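Local structure of 15-O-acetyltransferase (Fusarium sporotrichioides, 3FOT) at residues L309-D320 with Y506-F517. The protein transfers an acetyl group to the 15-hydroxyl of trichothecene intermediates during biosynthesis of mycotoxins such as T-2 toxin. Sequence-based numbering, arbitrary orientation.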
loop_
_atom_site.group_PDB
_atom_site.type_symbol
_atom_site.label_atom_id
_atom_site.label_comp_id
_atom_site.label_asym_id
_atom_site.label_seq_id
_atom_site.Cartn_x
_atom_site.Cartn_y
_atom_site.Cartn_z
ATOM N N LEU A 309 17.375 2.540 -7.931
ATOM C CA LEU A 309 18.571 2.534 -7.087
ATOM C C LEU A 309 18.331 1.744 -5.808
ATOM O O LEU A 309 19.205 1.014 -5.350
ATOM C CB LEU A 309 19.002 3.959 -6.745
ATOM C CG LEU A 309 20.287 3.944 -5.900
ATOM C CD1 LEU A 309 21.481 3.443 -6.743
ATOM C CD2 LEU A 309 20.593 5.304 -5.286
ATOM N N THR A 310 17.146 1.915 -5.220
ATOM C CA THR A 310 16.821 1.159 -4.018
ATOM C C THR A 310 16.826 -0.351 -4.304
ATOM O O THR A 310 17.357 -1.138 -3.530
ATOM C CB THR A 310 15.477 1.605 -3.388
ATOM O OG1 THR A 310 15.536 3.013 -3.144
ATOM C CG2 THR A 310 15.234 0.903 -2.074
ATOM N N GLN A 311 16.205 -0.745 -5.402
ATOM C CA GLN A 311 16.202 -2.159 -5.769
ATOM C C GLN A 311 17.637 -2.694 -5.981
ATOM O O GLN A 311 17.950 -3.836 -5.607
ATOM C CB GLN A 311 15.313 -2.381 -7.004
ATOM C CG GLN A 311 15.331 -3.816 -7.543
ATOM C CD GLN A 311 14.654 -4.822 -6.633
ATOM O OE1 GLN A 311 13.483 -5.180 -6.861
ATOM N NE2 GLN A 311 15.383 -5.305 -5.613
ATOM N N ALA A 312 18.491 -1.871 -6.595
ATOM C CA ALA A 312 19.902 -2.192 -6.765
ATOM C C ALA A 312 20.601 -2.411 -5.402
ATOM O O ALA A 312 21.338 -3.393 -5.205
ATOM C CB ALA A 312 20.582 -1.073 -7.554
ATOM N N ALA A 313 20.357 -1.494 -4.466
ATOM C CA ALA A 313 20.993 -1.525 -3.159
ATOM C C ALA A 313 20.526 -2.748 -2.343
ATOM O O ALA A 313 21.314 -3.378 -1.606
ATOM C CB ALA A 313 20.701 -0.211 -2.420
ATOM N N ILE A 314 19.252 -3.094 -2.519
ATOM C CA ILE A 314 18.684 -4.307 -1.925
ATOM C C ILE A 314 19.475 -5.546 -2.343
ATOM O O ILE A 314 19.829 -6.393 -1.507
ATOM C CB ILE A 314 17.178 -4.427 -2.271
ATOM C CG1 ILE A 314 16.422 -3.392 -1.416
ATOM C CG2 ILE A 314 16.655 -5.860 -2.064
ATOM C CD1 ILE A 314 14.964 -3.131 -1.875
ATOM N N VAL A 315 19.739 -5.629 -3.645
ATOM C CA VAL A 315 20.499 -6.747 -4.229
ATOM C C VAL A 315 21.946 -6.754 -3.761
ATOM O O VAL A 315 22.437 -7.789 -3.285
ATOM C CB VAL A 315 20.335 -6.776 -5.761
ATOM C CG1 VAL A 315 21.283 -7.789 -6.404
ATOM C CG2 VAL A 315 18.892 -7.175 -6.073
ATOM N N LEU A 316 22.611 -5.597 -3.798
ATOM C CA LEU A 316 24.001 -5.532 -3.291
ATOM C C LEU A 316 24.083 -5.885 -1.807
ATOM O O LEU A 316 25.017 -6.582 -1.376
ATOM C CB LEU A 316 24.645 -4.153 -3.547
ATOM C CG LEU A 316 25.443 -4.014 -4.873
ATOM C CD1 LEU A 316 24.623 -4.358 -6.095
ATOM C CD2 LEU A 316 26.011 -2.606 -5.029
ATOM N N ALA A 317 23.103 -5.427 -1.022
ATOM C CA ALA A 317 23.065 -5.744 0.417
ATOM C C ALA A 317 22.842 -7.254 0.617
ATOM O O ALA A 317 23.417 -7.871 1.511
ATOM C CB ALA A 317 21.957 -4.931 1.128
ATOM N N LEU A 318 22.041 -7.849 -0.253
ATOM C CA LEU A 318 21.790 -9.289 -0.186
ATOM C C LEU A 318 23.065 -10.088 -0.506
ATOM O O LEU A 318 23.420 -11.028 0.229
ATOM C CB LEU A 318 20.671 -9.678 -1.151
ATOM C CG LEU A 318 20.368 -11.166 -1.261
ATOM C CD1 LEU A 318 19.749 -11.619 0.022
ATOM C CD2 LEU A 318 19.426 -11.392 -2.450
ATOM N N LEU A 319 23.735 -9.703 -1.590
ATOM C CA LEU A 319 25.005 -10.323 -2.009
ATOM C C LEU A 319 26.083 -10.161 -0.947
ATOM O O LEU A 319 26.839 -11.105 -0.670
ATOM C CB LEU A 319 25.477 -9.771 -3.366
ATOM C CG LEU A 319 24.581 -10.048 -4.579
ATOM C CD1 LEU A 319 25.032 -9.265 -5.806
ATOM C CD2 LEU A 319 24.526 -11.559 -4.900
ATOM N N ASP A 320 26.120 -8.990 -0.307
ATOM C CA ASP A 320 27.075 -8.752 0.765
ATOM C C ASP A 320 26.756 -9.579 2.013
ATOM O O ASP A 320 27.674 -9.967 2.742
ATOM C CB ASP A 320 27.125 -7.260 1.109
ATOM C CG ASP A 320 28.096 -6.950 2.230
ATOM O OD1 ASP A 320 29.316 -7.062 2.013
ATOM O OD2 ASP A 320 27.634 -6.602 3.333
ATOM N N TYR A 506 20.372 -5.272 7.916
ATOM C CA TYR A 506 20.110 -5.318 6.479
ATOM C C TYR A 506 19.641 -3.947 5.970
ATOM O O TYR A 506 20.143 -3.451 4.975
ATOM C CB TYR A 506 19.092 -6.419 6.154
ATOM C CG TYR A 506 18.904 -6.647 4.658
ATOM C CD1 TYR A 506 19.936 -7.174 3.884
ATOM C CD2 TYR A 506 17.693 -6.346 4.031
ATOM C CE1 TYR A 506 19.780 -7.389 2.511
ATOM C CE2 TYR A 506 17.522 -6.551 2.661
ATOM C CZ TYR A 506 18.580 -7.066 1.908
ATOM O OH TYR A 506 18.450 -7.272 0.561
ATOM N N LEU A 507 18.683 -3.321 6.660
ATOM C CA LEU A 507 18.205 -1.985 6.242
ATOM C C LEU A 507 19.357 -0.972 6.170
ATOM O O LEU A 507 19.479 -0.193 5.206
ATOM C CB LEU A 507 17.125 -1.483 7.216
ATOM C CG LEU A 507 16.510 -0.114 6.866
ATOM C CD1 LEU A 507 16.014 -0.022 5.390
ATOM C CD2 LEU A 507 15.376 0.182 7.860
ATOM N N GLN A 508 20.208 -0.988 7.185
ATOM C CA GLN A 508 21.342 -0.052 7.229
ATOM C C GLN A 508 22.318 -0.291 6.064
ATOM O O GLN A 508 22.911 0.660 5.510
ATOM C CB GLN A 508 22.075 -0.151 8.572
ATOM C CG GLN A 508 21.269 0.467 9.751
ATOM C CD GLN A 508 20.715 1.866 9.399
ATOM O OE1 GLN A 508 19.489 2.063 9.287
ATOM N NE2 GLN A 508 21.617 2.824 9.176
ATOM N N SER A 509 22.483 -1.555 5.696
ATOM C CA SER A 509 23.330 -1.915 4.555
ATOM C C SER A 509 22.780 -1.327 3.254
ATOM O O SER A 509 23.530 -0.774 2.427
ATOM C CB SER A 509 23.445 -3.449 4.442
ATOM O OG SER A 509 24.309 -3.799 3.344
ATOM N N ILE A 510 21.468 -1.479 3.056
ATOM C CA ILE A 510 20.807 -0.932 1.891
ATOM C C ILE A 510 21.009 0.569 1.862
ATOM O O ILE A 510 21.398 1.116 0.840
ATOM C CB ILE A 510 19.284 -1.201 1.923
ATOM C CG1 ILE A 510 18.993 -2.703 1.828
ATOM C CG2 ILE A 510 18.571 -0.417 0.826
ATOM C CD1 ILE A 510 17.580 -3.045 2.356
ATOM N N VAL A 511 20.750 1.218 2.995
ATOM C CA VAL A 511 20.890 2.690 3.085
ATOM C C VAL A 511 22.323 3.143 2.766
ATOM O O VAL A 511 22.531 4.116 2.022
ATOM C CB VAL A 511 20.432 3.218 4.472
ATOM C CG1 VAL A 511 20.793 4.693 4.641
ATOM C CG2 VAL A 511 18.914 3.039 4.647
ATOM N N GLU A 512 23.301 2.439 3.342
ATOM C CA GLU A 512 24.701 2.740 3.078
ATOM C C GLU A 512 25.044 2.682 1.582
ATOM O O GLU A 512 25.744 3.564 1.065
ATOM C CB GLU A 512 25.612 1.825 3.899
ATOM C CG GLU A 512 27.066 2.290 3.900
ATOM C CD GLU A 512 27.984 1.434 4.766
ATOM O OE1 GLU A 512 27.471 0.545 5.497
ATOM O OE2 GLU A 512 29.219 1.659 4.702
ATOM N N PHE A 513 24.577 1.648 0.876
ATOM C CA PHE A 513 24.830 1.592 -0.573
ATOM C C PHE A 513 24.152 2.728 -1.339
ATOM O O PHE A 513 24.743 3.299 -2.248
ATOM C CB PHE A 513 24.411 0.251 -1.178
ATOM C CG PHE A 513 25.357 -0.883 -0.889
ATOM C CD1 PHE A 513 26.719 -0.796 -1.228
ATOM C CD2 PHE A 513 24.871 -2.074 -0.321
ATOM C CE1 PHE A 513 27.597 -1.871 -1.000
ATOM C CE2 PHE A 513 25.749 -3.157 -0.078
ATOM C CZ PHE A 513 27.112 -3.046 -0.411
ATOM N N MET A 514 22.902 3.043 -0.989
ATOM C CA MET A 514 22.236 4.199 -1.601
ATOM C C MET A 514 23.052 5.480 -1.418
ATOM O O MET A 514 23.239 6.276 -2.370
ATOM C CB MET A 514 20.824 4.351 -1.019
ATOM C CG MET A 514 19.894 3.225 -1.506
ATOM S SD MET A 514 18.302 3.338 -0.694
ATOM C CE MET A 514 17.590 4.781 -1.516
ATOM N N LEU A 515 23.542 5.687 -0.205
ATOM C CA LEU A 515 24.288 6.894 0.114
ATOM C C LEU A 515 25.606 6.929 -0.638
ATOM O O LEU A 515 26.082 8.000 -1.044
ATOM C CB LEU A 515 24.494 7.024 1.630
ATOM C CG LEU A 515 23.213 7.377 2.394
ATOM C CD1 LEU A 515 23.466 7.200 3.893
ATOM C CD2 LEU A 515 22.720 8.809 2.052
ATOM N N ALA A 516 26.158 5.748 -0.872
ATOM C CA ALA A 516 27.414 5.621 -1.607
ATOM C C ALA A 516 27.295 6.080 -3.059
ATOM O O ALA A 516 28.293 6.360 -3.704
ATOM C CB ALA A 516 27.946 4.156 -1.517
ATOM N N PHE A 517 26.073 6.162 -3.569
ATOM C CA PHE A 517 25.851 6.541 -4.955
ATOM C C PHE A 517 25.958 8.048 -5.136
ATOM O O PHE A 517 26.026 8.526 -6.272
ATOM C CB PHE A 517 24.454 6.093 -5.383
ATOM C CG PHE A 517 24.299 5.863 -6.838
ATOM C CD1 PHE A 517 25.005 4.830 -7.461
ATOM C CD2 PHE A 517 23.383 6.612 -7.591
ATOM C CE1 PHE A 517 24.828 4.561 -8.821
ATOM C CE2 PHE A 517 23.188 6.354 -8.945
ATOM C CZ PHE A 517 23.919 5.312 -9.573
HETATM O O HOH W 1 24.489 -6.389 3.632
#
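Ala313 and Ile510 sit where helices 309-320 and 506-516 come closest, their axes 8.3 Å apart and inclined at 124° between N-to-C directions. Two alanines line the crossing, their small side chains consistent with so close an approach. Ala313 CB rests against the backbone O of Ile510 and against Met514 CG, 3.6 Å away; one turn on, Ala317 enters as a knob into the hole formed by Tyr506, Ser509, Ile510 and Phe513. Phe513 turns one ring face to Leu316 CB in a CH-pi contact, while His375 stacks on its ring. Toward the C-terminal end of 506-517, Leu309 lays CD1 almost centrally over the Phe517 ring, 3.7 Å from the centroid; Arg299 makes a cation-pi contact with the same ring. Met514 bends at chi3 (73°), which carries CE to 3.2 Å from Thr310 OG1, a hydroxyl already bonded to Ile306 O within its own helix. Tyr506 swings CG anti to its backbone N (chi1 -173°) and reaches across to the neighbouring helix, where OH gives a weak hydrogen bond of 2.6 Å to Ile314 O, an acceptor shared with Leu318 N. On the Ser509 side one water donates to Ala317 O and Asp320 OD2 and accepts from Ser509 OG at 2.6 Å; His375 NE2 also bonds that OG. Burial of apolar side chains probably supplies most of the hold, with the weak bond and water bridge tying the Tyr506-Ser509 end; the C-terminal helix thereby packs on helix 306-321 of this BAHD-superfamily fold, away from the substrate-binding His414.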